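Local coordinates for protein putative arylalkylamine N-Acetyltransferase 7 (Aedes aegypti, PDB 4FD7) that probably transfers an acetyl group from acetyl-CoA to the amine of arylalkylamine substrates, as a putative insect member of the GNAT superfamily, at residues R40-D43 with A44-M48; I121-A124 with I125-I129; A165-I168 with L169-R172; K8-F11 with P12-W15; A65-L68 with V69-G72. One frame throughout, in Å; residues are numbered along the deposited sequence.

Contact 1 (R40-D43 with A44-M48)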
loop_
_atom_site.group_PDB
_atom_site.type_symbol
_atom_site.label_atom_id
_atom_site.label_comp_id
_atom_site.label_asym_id
_atom_site.label_seq_id
_atom_site.Cartn_x
_atom_site.Cartn_y
_atom_site.Cartn_z
ATOM N N ARG A 40 -0.130 12.721 -13.069
ATOM C CA ARG A 40 0.155 12.926 -11.651
ATOM C C ARG A 40 1.123 11.869 -11.097
ATOM O O ARG A 40 1.420 11.853 -9.885
ATOM C CB ARG A 40 -1.133 12.919 -10.834
ATOM C CG ARG A 40 -2.219 13.866 -11.337
ATOM C CD ARG A 40 -1.763 15.327 -11.421
ATOM N NE ARG A 40 -1.230 15.871 -10.161
ATOM C CZ ARG A 40 -1.951 16.330 -9.139
ATOM N NH1 ARG A 40 -1.333 16.807 -8.065
ATOM N NH2 ARG A 40 -3.282 16.314 -9.165
ATOM N N PHE A 41 1.621 11.001 -11.974
ATOM C CA PHE A 41 2.541 9.950 -11.528
ATOM C C PHE A 41 3.702 10.510 -10.686
ATOM O O PHE A 41 3.922 10.065 -9.557
ATOM C CB PHE A 41 3.080 9.122 -12.702
ATOM C CG PHE A 41 2.120 8.070 -13.207
ATOM C CD1 PHE A 41 0.828 7.980 -12.708
ATOM C CD2 PHE A 41 2.525 7.154 -14.163
ATOM C CE1 PHE A 41 -0.050 7.001 -13.169
ATOM C CE2 PHE A 41 1.667 6.175 -14.626
ATOM C CZ PHE A 41 0.374 6.097 -14.132
ATOM N N GLU A 42 4.414 11.514 -11.199
ATOM C CA GLU A 42 5.569 11.997 -10.445
ATOM C C GLU A 42 5.101 12.643 -9.146
ATOM O O GLU A 42 5.744 12.446 -8.101
ATOM C CB GLU A 42 6.486 12.937 -11.242
ATOM C CG GLU A 42 7.851 13.191 -10.545
ATOM C CD GLU A 42 8.833 12.007 -10.632
ATOM O OE1 GLU A 42 8.725 11.200 -11.585
ATOM O OE2 GLU A 42 9.719 11.888 -9.751
ATOM N N ASP A 43 3.962 13.347 -9.184
ATOM C CA ASP A 43 3.482 13.992 -7.974
ATOM C C ASP A 43 3.281 12.911 -6.920
ATOM O O ASP A 43 3.731 13.051 -5.772
ATOM C CB ASP A 43 2.188 14.781 -8.237
ATOM C CG ASP A 43 2.427 16.034 -9.065
ATOM O OD1 ASP A 43 3.577 16.510 -9.095
ATOM O OD2 ASP A 43 1.461 16.548 -9.669
ATOM N N ALA A 44 2.694 11.788 -7.356
ATOM C CA ALA A 44 2.434 10.676 -6.452
ATOM C C ALA A 44 3.742 10.164 -5.870
ATOM O O ALA A 44 3.861 9.973 -4.652
ATOM C CB ALA A 44 1.696 9.561 -7.173
ATOM N N ILE A 45 4.727 9.977 -6.749
ATOM C CA ILE A 45 6.025 9.487 -6.326
ATOM C C ILE A 45 6.559 10.434 -5.261
ATOM O O ILE A 45 6.984 9.997 -4.181
ATOM C CB ILE A 45 6.993 9.388 -7.521
ATOM C CG1 ILE A 45 6.578 8.238 -8.440
ATOM C CG2 ILE A 45 8.450 9.243 -7.047
ATOM C CD1 ILE A 45 6.495 6.915 -7.748
ATOM N N ARG A 46 6.466 11.739 -5.522
ATOM C CA ARG A 46 7.018 12.690 -4.577
ATOM C C ARG A 46 6.268 12.632 -3.254
ATOM O O ARG A 46 6.885 12.652 -2.181
ATOM C CB ARG A 46 7.079 14.096 -5.185
ATOM C CG ARG A 46 8.291 14.245 -6.092
ATOM C CD ARG A 46 8.172 15.339 -7.154
ATOM N NE ARG A 46 9.290 15.237 -8.094
ATOM C CZ ARG A 46 9.620 16.162 -8.996
ATOM N NH1 ARG A 46 8.917 17.279 -9.118
ATOM N NH2 ARG A 46 10.670 15.969 -9.782
ATOM N N HIS A 47 4.950 12.467 -3.336
ATOM C CA HIS A 47 4.148 12.363 -2.132
ATOM C C HIS A 47 4.634 11.146 -1.346
ATOM O O HIS A 47 4.866 11.229 -0.134
ATOM C CB HIS A 47 2.676 12.219 -2.518
ATOM C CG HIS A 47 1.737 12.202 -1.363
ATOM N ND1 HIS A 47 1.550 11.092 -0.568
ATOM C CD2 HIS A 47 0.877 13.143 -0.901
ATOM C CE1 HIS A 47 0.643 11.360 0.350
ATOM N NE2 HIS A 47 0.217 12.598 0.163
ATOM N N MET A 48 4.852 10.038 -2.051
ATOM C CA MET A 48 5.301 8.823 -1.380
ATOM C C MET A 48 6.650 9.077 -0.703
ATOM O O MET A 48 6.869 8.651 0.426
ATOM C CB MET A 48 5.386 7.646 -2.361
ATOM C CG MET A 48 4.027 7.181 -2.923
ATOM S SD MET A 48 2.912 6.405 -1.712
ATOM C CE MET A 48 3.815 4.938 -1.287
HETATM O O HOH W 1 12.156 13.244 -10.649
HETATM O O HOH W 2 5.786 17.246 -8.175
#
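The E42 and R46 side chains cross at a slant one helical turn apart, and a methylene does most of the touching. E42 CG lies over one face of the R46 guanidinium, 3.4 Å above its plane and offset toward the rim. The E42 chain starts with CG beside its carbonyl carbon (chi1 -167°) and bends at chi2. R46 stays extended from CG to NE and runs past it. The carboxylate and guanidinium planes stand 76° apart, so no paired, side-on bridge forms. The ion pair is long, with E42 OE2 3.8 Å from R46 NE. One water donates to E42 OE2 and accepts from R46 NH2. A second water links D43 OD1 to R46 NH1. The other oxygen, D43 OD2, takes R40 NE at 2.8 Å on its anti lone pair, close to the guanidinium plane. R40 NH2 also donates to D96 O. Four backbone bonds from residue i+4 to i, such as H47 N to D43 O at 2.8 Å, form the first turn. This is the start of helix 41-55. I45 and M48 pack on helix 68-81, D43 and H47 rest on strand 98-108, and F41 and A44 reach L36.

Contact 2 (I121-A124 with I125-I129)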
loop_
_atom_site.group_PDB
_atom_site.type_symbol
_atom_site.label_atom_id
_atom_site.label_comp_id
_atom_site.label_asym_id
_atom_site.label_seq_id
_atom_site.Cartn_x
_atom_site.Cartn_y
_atom_site.Cartn_z
ATOM N N ILE A 121 19.335 -2.025 2.947
ATOM C CA ILE A 121 18.141 -1.544 3.628
ATOM C C ILE A 121 16.844 -1.950 2.902
ATOM O O ILE A 121 15.972 -2.614 3.486
ATOM C CB ILE A 121 18.186 -0.014 3.779
ATOM C CG1 ILE A 121 19.173 0.392 4.888
ATOM C CG2 ILE A 121 16.788 0.560 4.066
ATOM C CD1 ILE A 121 19.439 1.900 4.920
ATOM N N PHE A 122 16.702 -1.558 1.637
ATOM C CA PHE A 122 15.452 -1.933 0.968
ATOM C C PHE A 122 15.399 -3.415 0.632
ATOM O O PHE A 122 14.324 -4.003 0.599
ATOM C CB PHE A 122 15.088 -1.058 -0.233
ATOM C CG PHE A 122 13.662 -1.251 -0.678
ATOM C CD1 PHE A 122 12.624 -0.708 0.061
ATOM C CD2 PHE A 122 13.354 -2.022 -1.798
ATOM C CE1 PHE A 122 11.282 -0.908 -0.302
ATOM C CE2 PHE A 122 12.028 -2.223 -2.179
ATOM C CZ PHE A 122 10.979 -1.665 -1.423
ATOM N N GLN A 123 16.548 -4.039 0.412
ATOM C CA GLN A 123 16.516 -5.466 0.136
ATOM C C GLN A 123 15.938 -6.189 1.341
ATOM O O GLN A 123 15.140 -7.121 1.192
ATOM C CB GLN A 123 17.896 -6.014 -0.200
ATOM C CG GLN A 123 17.836 -7.463 -0.657
ATOM C CD GLN A 123 17.386 -7.590 -2.101
ATOM O OE1 GLN A 123 17.995 -7.010 -2.997
ATOM N NE2 GLN A 123 16.316 -8.350 -2.334
ATOM N N ALA A 124 16.329 -5.738 2.535
ATOM C CA ALA A 124 15.789 -6.298 3.765
ATOM C C ALA A 124 14.301 -6.023 3.898
ATOM O O ALA A 124 13.533 -6.909 4.287
ATOM C CB ALA A 124 16.539 -5.759 4.975
ATOM N N ILE A 125 13.869 -4.807 3.591
ATOM C CA ILE A 125 12.433 -4.530 3.713
ATOM C C ILE A 125 11.612 -5.404 2.756
ATOM O O ILE A 125 10.653 -6.095 3.148
ATOM C CB ILE A 125 12.135 -3.052 3.482
ATOM C CG1 ILE A 125 12.750 -2.229 4.615
ATOM C CG2 ILE A 125 10.612 -2.812 3.360
ATOM C CD1 ILE A 125 12.804 -0.740 4.344
ATOM N N TYR A 126 12.011 -5.373 1.495
ATOM C CA TYR A 126 11.417 -6.201 0.460
ATOM C C TYR A 126 11.348 -7.685 0.838
ATOM O O TYR A 126 10.291 -8.314 0.744
ATOM C CB TYR A 126 12.225 -6.033 -0.825
ATOM C CG TYR A 126 11.668 -6.793 -1.993
ATOM C CD1 TYR A 126 12.196 -8.025 -2.355
ATOM C CD2 TYR A 126 10.621 -6.281 -2.740
ATOM C CE1 TYR A 126 11.691 -8.734 -3.425
ATOM C CE2 TYR A 126 10.096 -6.996 -3.820
ATOM C CZ TYR A 126 10.643 -8.222 -4.153
ATOM O OH TYR A 126 10.151 -8.947 -5.226
ATOM N N ASP A 127 12.486 -8.250 1.232
ATOM C CA ASP A 127 12.550 -9.657 1.611
ATOM C C ASP A 127 11.730 -9.949 2.871
ATOM O O ASP A 127 11.218 -11.049 3.038
ATOM C CB ASP A 127 13.999 -10.084 1.844
ATOM C CG ASP A 127 14.821 -10.059 0.579
ATOM O OD1 ASP A 127 14.219 -9.938 -0.511
ATOM O OD2 ASP A 127 16.071 -10.173 0.682
ATOM N N THR A 128 11.611 -8.975 3.764
ATOM C CA THR A 128 10.772 -9.169 4.955
ATOM C C THR A 128 9.303 -9.312 4.570
ATOM O O THR A 128 8.613 -10.263 4.980
ATOM C CB THR A 128 10.890 -7.984 5.918
ATOM O OG1 THR A 128 12.240 -7.892 6.375
ATOM C CG2 THR A 128 9.965 -8.178 7.115
ATOM N N ILE A 129 8.820 -8.351 3.786
ATOM C CA ILE A 129 7.445 -8.416 3.305
ATOM C C ILE A 129 7.248 -9.709 2.528
ATOM O O ILE A 129 6.237 -10.384 2.676
ATOM C CB ILE A 129 7.104 -7.217 2.397
ATOM C CG1 ILE A 129 7.107 -5.921 3.206
ATOM C CG2 ILE A 129 5.752 -7.419 1.731
ATOM C CD1 ILE A 129 7.518 -4.708 2.384
#
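T128 OG1 donates to A124 O at 2.6 Å, and T128 N donates to the same oxygen at 2.9 Å. The two donors come from opposite faces of the carbonyl plane. This gives a doubled i to i+4 link within the alpha-helix 120-136. The T128 hydroxyl sits beside its own backbone N (chi1 -63°), which turns it back to the preceding turn. It also bonds to Y222 OH.

Q123 and D127 form the second polar pair. Q123 NE2 reaches D127 OD1 at 3.2 Å. The acceptor lies in the amide plane, but the donor meets the syn side of the carboxylate 31° out of its plane. Both groups have further partners. D127 OD2 forms a salt bridge with R219. Q123 OE1 accepts from F117 N, and Q123 NE2 also donates to A115 O. These bonds fix the amide rotation and tie the helix to the chain just before it.

Main-chain bonds from I125, Y126 and D127 to I121, F122 and Q123 complete the turn. Apolar packing lies beyond. The F122 ring crosses I125 at about a right angle and leans on Y126 CB through CE2 at 4.0 Å. F122 also packs on helix 68-81, and I125 meets helix 57-62. I121 and I125 run side by side, with I121 CG2 4.2 Å from I125 CD1.

Contact 3 (A165-I168 with L169-R172)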
loop_
_atom_site.group_PDB
_atom_site.type_symbol
_atom_site.label_atom_id
_atom_site.label_comp_id
_atom_site.label_asym_id
_atom_site.label_seq_id
_atom_site.Cartn_x
_atom_site.Cartn_y
_atom_site.Cartn_z
ATOM N N ALA A 165 -7.074 6.906 5.205
ATOM C CA ALA A 165 -6.428 5.630 4.875
ATOM C C ALA A 165 -7.466 4.517 4.713
ATOM O O ALA A 165 -7.437 3.729 3.746
ATOM C CB ALA A 165 -5.402 5.251 5.938
ATOM N N THR A 166 -8.379 4.453 5.677
ATOM C CA THR A 166 -9.481 3.513 5.619
ATOM C C THR A 166 -10.226 3.637 4.292
ATOM O O THR A 166 -10.419 2.649 3.592
ATOM C CB THR A 166 -10.471 3.763 6.759
ATOM O OG1 THR A 166 -9.805 3.590 8.017
ATOM C CG2 THR A 166 -11.660 2.810 6.664
ATOM N N GLU A 167 -10.662 4.844 3.954
ATOM C CA GLU A 167 -11.437 5.008 2.720
ATOM C C GLU A 167 -10.663 4.698 1.429
ATOM O O GLU A 167 -11.251 4.195 0.446
ATOM C CB GLU A 167 -12.102 6.394 2.670
ATOM C CG GLU A 167 -13.013 6.709 3.862
ATOM C CD GLU A 167 -14.035 5.612 4.179
ATOM O OE1 GLU A 167 -14.642 5.031 3.259
ATOM O OE2 GLU A 167 -14.250 5.325 5.374
ATOM N N ILE A 168 -9.354 4.962 1.434
ATOM C CA ILE A 168 -8.528 4.636 0.275
ATOM C C ILE A 168 -8.483 3.108 0.118
ATOM O O ILE A 168 -8.576 2.588 -0.999
ATOM C CB ILE A 168 -7.093 5.216 0.395
ATOM C CG1 ILE A 168 -7.120 6.712 0.119
ATOM C CG2 ILE A 168 -6.140 4.536 -0.558
ATOM C CD1 ILE A 168 -5.869 7.427 0.548
ATOM N N LEU A 169 -8.352 2.391 1.234
ATOM C CA LEU A 169 -8.440 0.932 1.169
ATOM C C LEU A 169 -9.825 0.459 0.751
ATOM O O LEU A 169 -9.960 -0.569 0.096
ATOM C CB LEU A 169 -8.124 0.299 2.512
ATOM C CG LEU A 169 -6.690 0.449 3.006
ATOM C CD1 LEU A 169 -6.591 -0.057 4.411
ATOM C CD2 LEU A 169 -5.735 -0.318 2.085
ATOM N N ARG A 170 -10.864 1.167 1.182
ATOM C CA ARG A 170 -12.207 0.706 0.893
ATOM C C ARG A 170 -12.445 0.770 -0.604
ATOM O O ARG A 170 -13.175 -0.060 -1.167
ATOM C CB ARG A 170 -13.279 1.507 1.666
ATOM C CG ARG A 170 -14.605 0.755 1.732
ATOM C CD ARG A 170 -15.746 1.656 2.216
ATOM N NE ARG A 170 -15.399 2.292 3.482
ATOM C CZ ARG A 170 -15.544 1.712 4.672
ATOM N NH1 ARG A 170 -16.033 0.480 4.757
ATOM N NH2 ARG A 170 -15.203 2.364 5.775
ATOM N N ALA A 171 -11.808 1.739 -1.256
ATOM C CA ALA A 171 -11.883 1.845 -2.726
ATOM C C ALA A 171 -11.393 0.619 -3.520
ATOM O O ALA A 171 -11.620 0.533 -4.729
ATOM C CB ALA A 171 -11.167 3.100 -3.209
ATOM N N ARG A 172 -10.722 -0.315 -2.862
ATOM C CA ARG A 172 -10.228 -1.506 -3.545
ATOM C C ARG A 172 -11.387 -2.400 -3.962
ATOM O O ARG A 172 -11.299 -3.172 -4.932
ATOM C CB ARG A 172 -9.267 -2.271 -2.636
ATOM C CG ARG A 172 -7.885 -1.632 -2.550
ATOM C CD ARG A 172 -6.955 -2.500 -1.715
ATOM N NE ARG A 172 -5.758 -1.759 -1.315
ATOM C CZ ARG A 172 -4.727 -2.306 -0.681
ATOM N NH1 ARG A 172 -4.729 -3.606 -0.390
ATOM N NH2 ARG A 172 -3.689 -1.554 -0.353
HETATM O O HOH W 3 -6.264 1.011 -1.808
#
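The R170 guanidinium meets the E167 carboxylate edge to edge, with E167 CD in its plane. The grip is side-on and uses two nitrogens. R170 NE bonds to E167 OE1 at 2.9 Å, and R170 NH2 bonds to E167 OE2 at 3.1 Å. Both bonds are nearly straight, at 169° and 172°. The two flat groups are turned only 22° apart, though each oxygen is met on its syn side somewhat out of the carboxylate plane. T166 CG2 lies alongside, 3.7 Å from R170 NH2. E167 gets there by folding at chi2, while R170 bends at chi3 to bring its NE edge round. E167 OE1 also bonds to H16 NE2, so the pair is anchored to strand 14-21.

A second guanidinium, that of R172, has L169 CD2 over one face, 3.3 Å above the plane and offset toward the rim. At its edge a water lies in plane, accepting from R172 NE and donating to I168 O. N102, S184 and T186 bind the other two nitrogens of this buried group.

L169 N, R170 N and A171 N bond to the carbonyls of A165, T166 and E167. L169 packs on strand 146-155 and helix 191-200. A165 closes an R-x-x-G-x-A sequence, the signature that in GNAT enzymes leads into a helix whose first turn receives the CoA pyrophosphate. Helix 164-170 is consistent with that role.

Contact 4 (K8-F11 with P12-W15)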
loop_
_atom_site.group_PDB
_atom_site.type_symbol
_atom_site.label_atom_id
_atom_site.label_comp_id
_atom_site.label_asym_id
_atom_site.label_seq_id
_atom_site.Cartn_x
_atom_site.Cartn_y
_atom_site.Cartn_z
ATOM N N LYS A 8 -11.023 -1.373 -21.534
ATOM C CA LYS A 8 -12.445 -1.043 -21.616
ATOM C C LYS A 8 -13.015 -0.517 -20.298
ATOM O O LYS A 8 -14.082 0.103 -20.282
ATOM C CB LYS A 8 -13.243 -2.251 -22.086
ATOM C CG LYS A 8 -12.553 -3.035 -23.181
ATOM C CD LYS A 8 -13.514 -3.322 -24.326
ATOM C CE LYS A 8 -13.027 -4.480 -25.171
ATOM N NZ LYS A 8 -14.170 -5.371 -25.554
ATOM N N VAL A 9 -12.318 -0.784 -19.198
ATOM C CA VAL A 9 -12.659 -0.181 -17.912
ATOM C C VAL A 9 -12.347 1.310 -17.988
ATOM O O VAL A 9 -11.235 1.683 -18.342
ATOM C CB VAL A 9 -11.837 -0.816 -16.769
ATOM C CG1 VAL A 9 -12.194 -0.189 -15.430
ATOM C CG2 VAL A 9 -12.049 -2.334 -16.729
ATOM N N PRO A 10 -13.327 2.178 -17.669
ATOM C CA PRO A 10 -13.067 3.621 -17.808
ATOM C C PRO A 10 -11.842 4.072 -17.017
ATOM O O PRO A 10 -11.621 3.589 -15.903
ATOM C CB PRO A 10 -14.347 4.269 -17.252
ATOM C CG PRO A 10 -15.411 3.200 -17.454
ATOM C CD PRO A 10 -14.694 1.904 -17.185
ATOM N N PHE A 11 -11.053 4.969 -17.603
ATOM C CA PHE A 11 -9.839 5.438 -16.964
ATOM C C PHE A 11 -9.578 6.891 -17.321
ATOM O O PHE A 11 -9.597 7.254 -18.502
ATOM C CB PHE A 11 -8.642 4.569 -17.363
ATOM C CG PHE A 11 -7.367 4.932 -16.644
ATOM C CD1 PHE A 11 -6.457 5.804 -17.219
ATOM C CD2 PHE A 11 -7.087 4.402 -15.387
ATOM C CE1 PHE A 11 -5.278 6.148 -16.554
ATOM C CE2 PHE A 11 -5.912 4.733 -14.717
ATOM C CZ PHE A 11 -5.016 5.617 -15.298
ATOM N N PRO A 12 -9.327 7.735 -16.308
ATOM C CA PRO A 12 -9.414 7.413 -14.874
ATOM C C PRO A 12 -10.845 7.345 -14.347
ATOM O O PRO A 12 -11.664 8.193 -14.701
ATOM C CB PRO A 12 -8.673 8.573 -14.206
ATOM C CG PRO A 12 -8.729 9.693 -15.216
ATOM C CD PRO A 12 -8.670 9.030 -16.553
ATOM N N SER A 13 -11.127 6.346 -13.513
ATOM C CA SER A 13 -12.435 6.195 -12.901
ATOM C C SER A 13 -12.416 6.674 -11.465
ATOM O O SER A 13 -11.403 6.547 -10.768
ATOM C CB SER A 13 -12.863 4.734 -12.919
ATOM O OG SER A 13 -13.059 4.303 -14.253
ATOM N N VAL A 14 -13.545 7.205 -11.014
ATOM C CA VAL A 14 -13.716 7.482 -9.597
ATOM C C VAL A 14 -14.352 6.276 -8.932
ATOM O O VAL A 14 -15.429 5.822 -9.326
ATOM C CB VAL A 14 -14.578 8.733 -9.356
ATOM C CG1 VAL A 14 -14.736 8.981 -7.843
ATOM C CG2 VAL A 14 -13.931 9.933 -10.032
ATOM N N TRP A 15 -13.691 5.743 -7.917
ATOM C CA TRP A 15 -14.154 4.502 -7.309
ATOM C C TRP A 15 -14.978 4.679 -6.050
ATOM O O TRP A 15 -15.835 3.849 -5.753
ATOM C CB TRP A 15 -12.977 3.562 -7.025
ATOM C CG TRP A 15 -12.238 3.179 -8.286
ATOM C CD1 TRP A 15 -10.962 3.515 -8.625
ATOM C CD2 TRP A 15 -12.749 2.403 -9.378
ATOM N NE1 TRP A 15 -10.641 2.993 -9.851
ATOM C CE2 TRP A 15 -11.720 2.307 -10.337
ATOM C CE3 TRP A 15 -13.973 1.779 -9.635
ATOM C CZ2 TRP A 15 -11.882 1.617 -11.544
ATOM C CZ3 TRP A 15 -14.134 1.095 -10.838
ATOM C CH2 TRP A 15 -13.090 1.016 -11.771
#
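P12 packs its CA over the face of the F11 ring. The peptide bond between them is cis, and residues 10-13 form a type VIb turn just before strand 14-21.

The CH-pi contact comes first. P12 CA stands 4.0 Å from the centroid of the F11 ring, 25° off the ring normal. F11 CG lies beside its own carbonyl carbon (chi1 -175°), and this folds the ring back over the proline. The cis bond brings the proline CA to the aromatic side chain, a pairing familiar from aromatic-proline cis peptides.

Polar links follow. S13 OG donates to P10 O across the turn, but the modelled separation is implausibly short and its value is doubtful. D35 of strand 28-35 accepts from S13 N with one carboxylate oxygen and from W15 NE1 with the other. This holds the turn and the indole to the neighbouring strand.

Apolar contacts complete the turn. S13 CB lies 3.5 Å above one face of the indole of W15, offset toward the rim. The indole also packs on P174, L175 and A178 of helix 172-179. V9 meets the indole at its edge, close to the ring plane, with V9 CG1 4.0 Å from W15 CH2.

Contact 5 (A65-L68 with V69-G72)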
loop_
_atom_site.group_PDB
_atom_site.type_symbol
_atom_site.label_atom_id
_atom_site.label_comp_id
_atom_site.label_asym_id
_atom_site.label_seq_id
_atom_site.Cartn_x
_atom_site.Cartn_y
_atom_site.Cartn_z
ATOM N N ALA A 65 14.473 7.184 4.719
ATOM C CA ALA A 65 14.264 8.476 4.067
ATOM C C ALA A 65 15.526 9.352 3.950
ATOM O O ALA A 65 15.540 10.319 3.194
ATOM C CB ALA A 65 13.132 9.253 4.755
ATOM N N LYS A 66 16.560 9.029 4.713
ATOM C CA LYS A 66 17.818 9.775 4.653
ATOM C C LYS A 66 18.814 9.053 3.776
ATOM O O LYS A 66 19.862 9.609 3.420
ATOM C CB LYS A 66 18.427 9.941 6.057
ATOM C CG LYS A 66 17.672 10.914 6.964
ATOM C CD LYS A 66 17.262 12.193 6.236
ATOM C CE LYS A 66 16.582 13.149 7.228
ATOM N NZ LYS A 66 16.048 14.394 6.611
ATOM N N ASP A 67 18.494 7.814 3.414
ATOM C CA ASP A 67 19.404 7.026 2.585
ATOM C C ASP A 67 19.078 7.084 1.101
ATOM O O ASP A 67 18.075 6.538 0.661
ATOM C CB ASP A 67 19.432 5.561 3.014
ATOM C CG ASP A 67 20.600 4.818 2.406
ATOM O OD1 ASP A 67 20.530 4.426 1.215
ATOM O OD2 ASP A 67 21.613 4.659 3.111
ATOM N N LEU A 68 19.955 7.701 0.312
ATOM C CA LEU A 68 19.641 7.900 -1.110
ATOM C C LEU A 68 19.569 6.603 -1.926
ATOM O O LEU A 68 18.750 6.502 -2.852
ATOM C CB LEU A 68 20.588 8.926 -1.760
ATOM C CG LEU A 68 20.595 10.333 -1.144
ATOM C CD1 LEU A 68 21.628 11.244 -1.800
ATOM C CD2 LEU A 68 19.224 10.971 -1.208
ATOM N N VAL A 69 20.410 5.618 -1.610
ATOM C CA VAL A 69 20.384 4.365 -2.367
ATOM C C VAL A 69 19.074 3.615 -2.099
ATOM O O VAL A 69 18.412 3.118 -3.014
ATOM C CB VAL A 69 21.600 3.474 -2.033
ATOM C CG1 VAL A 69 21.516 2.155 -2.785
ATOM C CG2 VAL A 69 22.901 4.189 -2.396
ATOM N N ALA A 70 18.678 3.556 -0.838
ATOM C CA ALA A 70 17.427 2.878 -0.497
ATOM C C ALA A 70 16.192 3.582 -1.088
ATOM O O ALA A 70 15.247 2.932 -1.585
ATOM C CB ALA A 70 17.318 2.729 1.008
ATOM N N MET A 71 16.196 4.911 -1.042
ATOM C CA MET A 71 15.153 5.693 -1.706
ATOM C C MET A 71 15.115 5.400 -3.206
ATOM O O MET A 71 14.038 5.258 -3.803
ATOM C CB MET A 71 15.358 7.182 -1.441
ATOM C CG MET A 71 15.039 7.586 -0.016
ATOM S SD MET A 71 13.311 7.282 0.391
ATOM C CE MET A 71 12.531 8.339 -0.810
ATOM N N GLY A 72 16.295 5.279 -3.813
ATOM C CA GLY A 72 16.380 4.945 -5.221
ATOM C C GLY A 72 15.762 3.586 -5.507
ATOM O O GLY A 72 15.128 3.396 -6.551
#
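D67 reaches forward to A70 and caps the first turn of helix 68-81. Its CB lies 4.1 Å from A70 CB, a light apolar touch. With chi1 at -166°, CG sits beside the carbonyl carbon of D67, and the carboxylate swings over the start of the helix. OD1 carries the contact. It accepts from A70 N at 2.9 Å, with an N-H...O angle of 167°. The donor arrives on the anti side of the oxygen, 16° out of the carboxylate plane. OD1 also rests against V69 CB at 3.5 Å and lies near A70 CB. OD2 turns to helix 120-136, where it packs on the CD1 atom of I121.

The main chain of D67 joins in. D67 O accepts from M71 N, and L68 O accepts from G72 N at 2.9 Å, so the regular helical pattern begins here. M71 CG passes 3.3 Å from D67 O. The M71 chain then bends at chi2, which brings SD to 4.0 Å from A65 CA, in the loop before the cap. M71 also packs on C49 and A53 of helix 41-55.

D67 is therefore an N-cap. Its side chain satisfies the A70 amide, in the first turn, where the i-4 carbonyl partners of the helix are not yet in place. A carboxylate at this end should also be favoured by the helix dipole, which would probably help keep it ionised.

How the contacts relate
All five contacts are local, each within one unbroken run of chain, so none closes a long loop. They follow in series and none nests or crosses. Contact 4 comes first, at the start of strand 14-21. Contact 1 opens helix 41-55, contact 5 starts helix 68-81, contact 2 lies early in helix 120-136, and contact 3 runs from helix 164-170 to the start of helix 172-179. Two pairs touch. Contacts 5 and 2 join helices 68-81 and 120-136, with A70 CB 3.8 Å from I121 CG2. Contacts 4 and 3 meet where A171 O packs on W15 CB. Contact 1 touches none of the others. Contacts 2 and 3 lie on opposite sides of the chain's centre.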